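PDB 4P1V: P domain of VPI from Norovirus Hu/GI.7/TCH-060/USA/2003, which forms the protruding part of the viral capsid and binds histo-blood group antigens such as H-type 2, probably as attachment factors on host cells. Local coordinates for residues Glu257-Pro262 / Arg293-Lys298; Val63-Gly68 / Thr82-Thr87. All coordinates share one frame; numbering follows the deposited sequence.

The two contacts lie on opposite sides of the chain's centre, their own centres 36 Å apart and their nearest atoms about 17 Å apart. Contact 1 (257-262 with 293-298) joins a strand to the chain's final loop in the part corresponding to the P1 subdomain. Contact 2 (63-68 with 82-87) closes the base of a hairpin in the part corresponding to P2. It lies on the glycan-bearing side, the Ile66 side chain about 14 Å from a bound galactose and a bound fucose. Asp107, His109, Trp160 and Ser162, among the glycan's neighbours, lie on strands of the same antiparallel sheet. In each, a basic side chain bonds to backbone carbonyl oxygen: Lys259 to two, Arg67 to one.

Contact 1 of 2, residues Glu257-Pro262 / Arg293-Lys298; sequences EFKLYP and RYYQLK
Glu257 and Lys259, two residues apart on one strand, point the same way and grip the irregular segment 293-298, which runs roughly opposite to the strand. The Glu257 carboxylate uses both oxygens. OE1 takes the backbone N-H of Lys298 (N to OE1 2.9 Å) almost in line, the N-H...O angle being 177°. OE2 receives the Tyr295 hydroxyl (OH to OE2 2.8 Å) from above the carboxylate plane, while itself lying at the edge of the tyrosine ring, near the ring plane. The two side chains meet at about a right angle, with carboxylate and ring planes 60° apart; Tyr295 CG, set anti to its own N, carries the ring out to that meeting.

Lys259 folds over at chi3 (75°), which brings its ammonium between the carbonyl oxygens of Arg293 and Tyr295. NZ lies in the carbonyl plane of Tyr295, on a lone pair (NZ to O 2.8 Å), but well above the carbonyl plane of Arg293 (NZ to O 2.8 Å). Glu199 adds a salt bridge to NZ and a hydrogen bond to the Tyr261 hydroxyl, so the buried charge is met by a carboxylate as well as by carbonyls. The aliphatic part of the lysine lies across Leu297, whose CG is 3.6 Å from Lys259 CD, and Leu297 CD2 reaches on to Glu257 CB (3.7 Å). Waters bridge Glu257 N and O to Lys298 O at one end, and Tyr261 OH to Arg293 O at the other.

The strand is an inner one of an antiparallel sheet, flanked by 241-247 and 265-268. The loop follows 284-291, on the far side of 241-247, and covers the face that carries Glu257 and Lys259, with Tyr295 and Leu297 resting on Leu243.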
ATOM      1  N   GLU A 257      26.218   9.441   3.398  1.00  8.03           N
ATOM      2  CA  GLU A 257      25.484  10.698   3.255  1.00  7.56           C
ATOM      3  C   GLU A 257      24.698  10.730   1.955  1.00  6.82           C
ATOM      4  O   GLU A 257      25.168  10.277   0.910  1.00  7.72           O
ATOM      5  CB  GLU A 257      26.456  11.884   3.209  1.00  9.87           C
ATOM      6  CG  GLU A 257      27.415  12.039   4.368  1.00 14.41           C
ATOM      7  CD  GLU A 257      28.288  13.271   4.215  1.00 16.27           C
ATOM      8  OE1 GLU A 257      28.850  13.434   3.110  1.00 14.67           O
ATOM      9  OE2 GLU A 257      28.461  14.041   5.179  1.00 17.69           O
ATOM     10  N   PHE A 258      23.489  11.278   2.053  1.00  6.18           N
ATOM     11  CA  PHE A 258      22.585  11.451   0.919  1.00  5.75           C
ATOM     12  C   PHE A 258      21.995  12.863   0.961  1.00  7.74           C
ATOM     13  O   PHE A 258      21.891  13.463   2.028  1.00  7.21           O
ATOM     14  CB  PHE A 258      21.455  10.419   0.973  1.00  6.22           C
ATOM     15  CG  PHE A 258      21.910   8.997   0.752  1.00  5.78           C
ATOM     16  CD1 PHE A 258      22.547   8.294   1.762  1.00  6.05           C
ATOM     17  CD2 PHE A 258      21.684   8.363  -0.464  1.00  6.20           C
ATOM     18  CE1 PHE A 258      22.977   6.990   1.570  1.00  6.74           C
ATOM     19  CE2 PHE A 258      22.094   7.051  -0.670  1.00  8.92           C
ATOM     20  CZ  PHE A 258      22.744   6.362   0.351  1.00  8.56           C
ATOM     21  N   LYS A 259      21.617  13.395  -0.197  1.00  5.58           N
ATOM     22  CA  LYS A 259      20.928  14.683  -0.247  1.00  5.47           C
ATOM     23  C   LYS A 259      19.506  14.515  -0.754  1.00  5.53           C
ATOM     24  O   LYS A 259      19.279  13.879  -1.781  1.00  5.54           O
ATOM     25  CB  LYS A 259      21.693  15.691  -1.105  1.00  7.84           C
ATOM     26  CG  LYS A 259      22.810  16.369  -0.324  1.00 11.54           C
ATOM     27  CD  LYS A 259      23.870  16.979  -1.208  1.00 10.84           C
ATOM     28  CE  LYS A 259      23.408  18.257  -1.860  1.00  7.39           C
ATOM     29  NZ  LYS A 259      24.480  18.698  -2.805  1.00  8.42           N
ATOM     30  N   LEU A 260      18.563  15.079  -0.004  1.00  5.49           N
ATOM     31  CA  LEU A 260      17.157  15.109  -0.371  1.00  5.46           C
ATOM     32  C   LEU A 260      16.823  16.527  -0.854  1.00  4.92           C
ATOM     33  O   LEU A 260      16.884  17.486  -0.092  1.00  7.20           O
ATOM     34  CB  LEU A 260      16.305  14.714   0.848  1.00  4.07           C
ATOM     35  CG  LEU A 260      14.783  14.893   0.810  1.00  3.83           C
ATOM     36  CD1 LEU A 260      14.175  14.009  -0.249  1.00  7.37           C
ATOM     37  CD2 LEU A 260      14.119  14.569   2.150  1.00  6.57           C
ATOM     38  N   TYR A 261      16.462  16.651  -2.129  1.00  4.36           N
ATOM     39  CA  TYR A 261      16.216  17.953  -2.750  1.00  4.54           C
ATOM     40  C   TYR A 261      14.750  18.370  -2.603  1.00  5.06           C
ATOM     41  O   TYR A 261      13.873  17.508  -2.582  1.00  4.70           O
ATOM     42  CB  TYR A 261      16.580  17.872  -4.233  1.00  4.68           C
ATOM     43  CG  TYR A 261      18.070  17.915  -4.487  1.00  5.35           C
ATOM     44  CD1 TYR A 261      18.849  16.763  -4.408  1.00  5.21           C
ATOM     45  CD2 TYR A 261      18.703  19.119  -4.766  1.00  8.57           C
ATOM     46  CE1 TYR A 261      20.225  16.813  -4.629  1.00  5.77           C
ATOM     47  CE2 TYR A 261      20.067  19.181  -4.982  1.00  8.52           C
ATOM     48  CZ  TYR A 261      20.829  18.034  -4.911  1.00  8.00           C
ATOM     49  OH  TYR A 261      22.187  18.135  -5.128  1.00  8.09           O
ATOM     50  N   PRO A 262      14.477  19.692  -2.529  1.00  5.68           N
ATOM     51  CA  PRO A 262      13.109  20.213  -2.389  1.00  6.23           C
ATOM     52  C   PRO A 262      12.108  19.679  -3.421  1.00  5.05           C
ATOM     53  O   PRO A 262      10.953  19.438  -3.074  1.00  6.62           O
ATOM     54  CB  PRO A 262      13.299  21.728  -2.543  1.00  9.07           C
ATOM     55  CG  PRO A 262      14.670  21.959  -1.947  1.00 10.66           C
ATOM     56  CD  PRO A 262      15.477  20.778  -2.450  1.00  7.61           C
ATOM     57  N   ARG A 293      22.657  23.706  -1.743  1.00 12.57           N
ATOM     58  CA  ARG A 293      22.435  22.804  -2.868  1.00 14.21           C
ATOM     59  C   ARG A 293      23.747  22.176  -3.339  1.00  8.40           C
ATOM     60  O   ARG A 293      23.750  21.112  -3.960  1.00 11.45           O
ATOM     61  CB  ARG A 293      21.760  23.544  -4.025  1.00 20.83           C
ATOM     62  CG  ARG A 293      22.574  24.702  -4.580  1.00 25.81           C
ATOM     63  CD  ARG A 293      21.816  25.432  -5.678  1.00 30.32           C
ATOM     64  NE  ARG A 293      20.964  24.530  -6.448  1.00 35.37           N
ATOM     65  CZ  ARG A 293      19.669  24.732  -6.667  1.00 34.00           C
ATOM     66  NH1 ARG A 293      19.071  25.808  -6.176  1.00 32.69           N
ATOM     67  NH2 ARG A 293      18.971  23.858  -7.379  1.00 30.76           N
ATOM     68  N   TYR A 294      24.856  22.842  -3.037  1.00 10.68           N
ATOM     69  CA  TYR A 294      26.183  22.367  -3.415  1.00  9.66           C
ATOM     70  C   TYR A 294      26.986  21.750  -2.277  1.00 10.29           C
ATOM     71  O   TYR A 294      28.205  21.597  -2.396  1.00 10.94           O
ATOM     72  CB  TYR A 294      26.995  23.459  -4.099  1.00 14.32           C
ATOM     73  CG  TYR A 294      26.312  24.018  -5.313  1.00 18.20           C
ATOM     74  CD1 TYR A 294      26.087  23.225  -6.429  1.00 22.40           C
ATOM     75  CD2 TYR A 294      25.867  25.324  -5.333  1.00 22.38           C
ATOM     76  CE1 TYR A 294      25.464  23.729  -7.537  1.00 27.05           C
ATOM     77  CE2 TYR A 294      25.241  25.834  -6.431  1.00 28.61           C
ATOM     78  CZ  TYR A 294      25.037  25.038  -7.529  1.00 29.08           C
ATOM     79  OH  TYR A 294      24.410  25.561  -8.630  1.00 37.10           O
ATOM     80  N   TYR A 295      26.310  21.375  -1.192  1.00 10.14           N
ATOM     81  CA  TYR A 295      26.960  20.593  -0.153  1.00 10.66           C
ATOM     82  C   TYR A 295      27.615  19.391  -0.840  1.00 10.72           C
ATOM     83  O   TYR A 295      26.998  18.685  -1.641  1.00 10.09           O
ATOM     84  CB  TYR A 295      25.949  20.132   0.897  1.00 10.34           C
ATOM     85  CG  TYR A 295      26.570  19.273   1.977  1.00 11.91           C
ATOM     86  CD1 TYR A 295      26.700  17.898   1.793  1.00 12.66           C
ATOM     87  CD2 TYR A 295      27.036  19.820   3.159  1.00 11.50           C
ATOM     88  CE1 TYR A 295      27.284  17.093   2.745  1.00 11.25           C
ATOM     89  CE2 TYR A 295      27.615  19.022   4.126  1.00 12.01           C
ATOM     90  CZ  TYR A 295      27.735  17.660   3.917  1.00 12.30           C
ATOM     91  OH  TYR A 295      28.315  16.862   4.873  1.00 13.70           O
ATOM     92  N   GLN A 296      28.892  19.212  -0.540  1.00 11.52           N
ATOM     93  CA  GLN A 296      29.723  18.208  -1.166  1.00 11.76           C
ATOM     94  C   GLN A 296      29.669  16.895  -0.385  1.00 11.79           C
ATOM     95  O   GLN A 296      30.178  16.829   0.731  1.00 13.02           O
ATOM     96  CB  GLN A 296      31.132  18.775  -1.211  1.00 13.95           C
ATOM     97  CG  GLN A 296      32.103  18.077  -2.083  1.00 16.60           C
ATOM     98  CD  GLN A 296      33.341  18.926  -2.303  1.00 18.45           C
ATOM     99  OE1 GLN A 296      33.479  19.592  -3.329  1.00 23.67           O
ATOM    100  NE2 GLN A 296      34.232  18.932  -1.318  1.00 17.81           N
ATOM    101  N   LEU A 297      29.085  15.853  -0.983  1.00 11.19           N
ATOM    102  CA  LEU A 297      28.904  14.544  -0.334  1.00 11.14           C
ATOM    103  C   LEU A 297      30.151  13.653  -0.366  1.00 11.83           C
ATOM    104  O   LEU A 297      30.873  13.648  -1.353  1.00 14.08           O
ATOM    105  CB  LEU A 297      27.783  13.779  -1.045  1.00 10.23           C
ATOM    106  CG  LEU A 297      26.377  14.367  -0.969  1.00  9.51           C
ATOM    107  CD1 LEU A 297      25.441  13.685  -1.953  1.00  8.69           C
ATOM    108  CD2 LEU A 297      25.821  14.239   0.446  1.00  9.58           C
ATOM    109  N   LYS A 298      30.387  12.881   0.697  1.00 12.21           N
ATOM    110  CA  LYS A 298      31.380  11.798   0.650  1.00 12.79           C
ATOM    111  C   LYS A 298      30.805  10.640  -0.158  1.00 12.15           C
ATOM    112  O   LYS A 298      29.646  10.282   0.027  1.00 11.96           O
ATOM    113  CB  LYS A 298      31.741  11.289   2.045  1.00 16.05           C
ATOM    114  CG  LYS A 298      32.497  12.271   2.918  1.00 19.51           C
ATOM    115  CD  LYS A 298      32.714  11.674   4.294  1.00 25.14           C
ATOM    116  CE  LYS A 298      33.474  12.627   5.196  1.00 34.80           C
ATOM    117  NZ  LYS A 298      33.631  12.081   6.570  1.00 41.97           N
TER
HETATM  118  O   HOH W   1      27.015  10.185  -1.085  1.00 10.08           O
HETATM  119  O   HOH W   2      28.914   9.076   2.562  1.00 12.79           O
HETATM  120  O   HOH W   3      30.667  15.387   3.200  1.00 18.85           O
HETATM  121  O   HOH W   4      23.343  20.158  -6.531  1.00 14.21           O

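Contact 2 of 2, residues Val63-Gly68 / Thr82-Thr87; sequences VARIRG and TELDGT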
ATOM      1  N   VAL A  63      -1.139   2.765  -5.157  1.00  3.71           N
ATOM      2  CA  VAL A  63      -0.085   2.763  -6.181  1.00  2.19           C
ATOM      3  C   VAL A  63      -0.361   1.760  -7.308  1.00  2.23           C
ATOM      4  O   VAL A  63      -0.531   0.576  -7.047  1.00  2.87           O
ATOM      5  CB  VAL A  63       1.290   2.457  -5.520  1.00  2.46           C
ATOM      6  CG1 VAL A  63       2.366   2.154  -6.564  1.00  3.07           C
ATOM      7  CG2 VAL A  63       1.713   3.618  -4.604  1.00  3.38           C
ATOM      8  N   ALA A  64      -0.384   2.238  -8.554  1.00  2.38           N
ATOM      9  CA  ALA A  64      -0.599   1.380  -9.729  1.00  2.24           C
ATOM     10  C   ALA A  64      -1.945   0.642  -9.725  1.00  2.54           C
ATOM     11  O   ALA A  64      -2.016  -0.561 -10.004  1.00  3.88           O
ATOM     12  CB  ALA A  64       0.570   0.394  -9.931  1.00  3.04           C
ATOM     13  N   ARG A  65      -3.005   1.391  -9.422  1.00  4.28           N
ATOM     14  CA  ARG A  65      -4.374   0.883  -9.413  1.00  3.89           C
ATOM     15  C   ARG A  65      -5.199   1.672 -10.401  1.00  3.04           C
ATOM     16  O   ARG A  65      -4.846   2.792 -10.770  1.00  3.65           O
ATOM     17  CB  ARG A  65      -4.972   1.039  -8.033  1.00  2.96           C
ATOM     18  CG  ARG A  65      -4.194   0.342  -7.029  1.00 10.08           C
ATOM     19  CD  ARG A  65      -4.982   0.286  -5.790  1.00 17.30           C
ATOM     20  NE  ARG A  65      -5.918  -0.811  -5.871  1.00 16.19           N
ATOM     21  CZ  ARG A  65      -6.827  -1.033  -4.945  1.00 17.40           C
ATOM     22  NH1 ARG A  65      -6.867  -0.238  -3.884  1.00 13.05           N
ATOM     23  NH2 ARG A  65      -7.673  -2.040  -5.076  1.00 16.67           N
ATOM     24  N   ILE A  66      -6.290   1.051 -10.854  1.00  3.41           N
ATOM     25  CA  ILE A  66      -7.164   1.643 -11.851  1.00  5.06           C
ATOM     26  C   ILE A  66      -8.596   1.390 -11.439  1.00  2.53           C
ATOM     27  O   ILE A  66      -8.922   0.304 -10.979  1.00  4.22           O
ATOM     28  CB  ILE A  66      -6.944   0.998 -13.231  1.00  3.74           C
ATOM     29  CG1 ILE A  66      -5.495   1.207 -13.686  1.00  2.18           C
ATOM     30  CG2 ILE A  66      -7.924   1.568 -14.241  1.00  6.11           C
ATOM     31  CD1 ILE A  66      -5.105   0.601 -15.061  1.00  2.75           C
ATOM     32  N   ARG A  67      -9.455   2.395 -11.621  1.00  2.12           N
ATOM     33  CA  ARG A  67     -10.882   2.206 -11.437  1.00  3.72           C
ATOM     34  C   ARG A  67     -11.615   2.897 -12.570  1.00  4.85           C
ATOM     35  O   ARG A  67     -11.232   3.967 -13.028  1.00  3.42           O
ATOM     36  CB  ARG A  67     -11.346   2.774 -10.095  1.00  3.84           C
ATOM     37  CG  ARG A  67     -12.794   2.468  -9.758  1.00  4.95           C
ATOM     38  CD  ARG A  67     -13.112   2.852  -8.338  1.00  2.93           C
ATOM     39  NE  ARG A  67     -14.511   2.599  -8.018  1.00  3.38           N
ATOM     40  CZ  ARG A  67     -15.010   2.694  -6.794  1.00  3.73           C
ATOM     41  NH1 ARG A  67     -14.221   3.062  -5.802  1.00  5.18           N
ATOM     42  NH2 ARG A  67     -16.293   2.451  -6.584  1.00  8.76           N
ATOM     43  N   GLY A  68     -12.682   2.263 -13.042  1.00  2.68           N
ATOM     44  CA  GLY A  68     -13.515   2.897 -14.030  1.00  3.86           C
ATOM     45  C   GLY A  68     -14.761   2.098 -14.321  1.00  3.35           C
ATOM     46  O   GLY A  68     -14.938   1.002 -13.799  1.00  4.48           O
ATOM     47  N   THR A  82     -12.355   6.713 -13.418  1.00  3.24           N
ATOM     48  CA  THR A  82     -12.621   7.579 -12.275  1.00  3.51           C
ATOM     49  C   THR A  82     -11.408   7.600 -11.347  1.00  3.61           C
ATOM     50  O   THR A  82     -10.452   6.850 -11.534  1.00  3.99           O
ATOM     51  CB  THR A  82     -13.864   7.096 -11.483  1.00  3.75           C
ATOM     52  OG1 THR A  82     -13.635   5.791 -10.929  1.00  3.24           O
ATOM     53  CG2 THR A  82     -15.075   7.044 -12.388  1.00  4.91           C
ATOM     54  N   GLU A  83     -11.459   8.438 -10.316  1.00  3.59           N
ATOM     55  CA  GLU A  83     -10.501   8.280  -9.226  1.00  3.63           C
ATOM     56  C   GLU A  83     -10.769   6.930  -8.546  1.00  3.82           C
ATOM     57  O   GLU A  83     -11.796   6.292  -8.782  1.00  3.70           O
ATOM     58  CB  GLU A  83     -10.601   9.431  -8.222  1.00  2.79           C
ATOM     59  CG  GLU A  83     -10.338  10.796  -8.855  1.00  3.89           C
ATOM     60  CD  GLU A  83      -8.897  11.005  -9.329  1.00  5.04           C
ATOM     61  OE1 GLU A  83      -7.959  10.366  -8.804  1.00  6.97           O
ATOM     62  OE2 GLU A  83      -8.705  11.783 -10.287  1.00  8.18           O
ATOM     63  N   LEU A  84      -9.822   6.472  -7.734  1.00  5.29           N
ATOM     64  CA  LEU A  84      -9.915   5.145  -7.129  1.00  5.30           C
ATOM     65  C   LEU A  84     -11.054   5.017  -6.116  1.00  5.27           C
ATOM     66  O   LEU A  84     -11.441   3.904  -5.740  1.00  4.96           O
ATOM     67  CB  LEU A  84      -8.585   4.759  -6.476  1.00  6.81           C
ATOM     68  CG  LEU A  84      -7.430   4.567  -7.472  1.00  2.90           C
ATOM     69  CD1 LEU A  84      -6.096   4.369  -6.757  1.00  5.76           C
ATOM     70  CD2 LEU A  84      -7.699   3.419  -8.459  1.00  2.86           C
ATOM     71  N   ASP A  85     -11.536   6.147  -5.618  1.00  4.78           N
ATOM     72  CA  ASP A  85     -12.688   6.166  -4.720  1.00  6.27           C
ATOM     73  C   ASP A  85     -14.007   6.319  -5.483  1.00  5.21           C
ATOM     74  O   ASP A  85     -15.064   6.522  -4.884  1.00  7.77           O
ATOM     75  CB  ASP A  85     -12.530   7.238  -3.642  1.00  8.46           C
ATOM     76  CG  ASP A  85     -12.529   8.642  -4.200  1.00  9.43           C
ATOM     77  OD1 ASP A  85     -12.598   8.820  -5.435  1.00  6.73           O
ATOM     78  OD2 ASP A  85     -12.477   9.586  -3.384  1.00 11.36           O
ATOM     79  N   GLY A  86     -13.928   6.295  -6.811  1.00  5.85           N
ATOM     80  CA  GLY A  86     -15.126   6.376  -7.630  1.00  6.21           C
ATOM     81  C   GLY A  86     -15.581   7.783  -8.006  1.00 10.45           C
ATOM     82  O   GLY A  86     -16.570   7.926  -8.724  1.00 13.80           O
ATOM     83  N   THR A  87     -14.915   8.804  -7.468  1.00  6.16           N
ATOM     84  CA  THR A  87     -15.225  10.218  -7.752  1.00  6.70           C
ATOM     85  C   THR A  87     -14.617  10.710  -9.076  1.00  6.83           C
ATOM     86  O   THR A  87     -13.752  10.037  -9.642  1.00  4.05           O
ATOM     87  CB  THR A  87     -14.797  11.144  -6.566  1.00  5.34           C
ATOM     88  OG1 THR A  87     -13.373  11.165  -6.427  1.00  8.06           O
ATOM     89  CG2 THR A  87     -15.470  10.695  -5.266  1.00 10.43           C
TER
HETATM   90  O   HOH W   5      -8.329   4.923 -12.282  1.00  4.41           O
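Arg67 reaches over the type I beta turn Glu83-Gly86, which follows the antiparallel hairpin of strands 65-73 and 76-82 in the barrel-like P2 part of the domain. Its extended chain, CG anti to the backbone N (chi1 -173°), lays the guanidinium flat over the turn, one face on Gly86. NH1 donates to Leu84 O (2.9 Å), which lies in the guanidinium plane, although NH1 itself stands above the carbonyl plane. Gly86 CA sits over the centre of that face, 3.7 Å above it. Arg67 CG touches Thr82 OG1 (3.6 Å). Farther along the strand, Leu84 CD2 packs on Arg65 CB (3.6 Å). The backbones are joined by Thr82 N to Arg67 O (3.0 Å, N-H...O angle 173°).

Farther out, Asp153 forms a salt bridge with NH2 of Arg67, fixing the guanidinium from strand 153-162, whose Leu155 also packs on Arg65, Arg67 and Leu84. Glu83 is held by the backbone N-H groups of His90 and Leu98. The turn and its flanking threonines brace each other: Glu83 O accepts both Gly86 N and Thr82 OG1, while Asp85 OD1 makes an Asx turn with Thr87 N (3.1 Å) and also takes Thr87 OG1 at 2.7 Å.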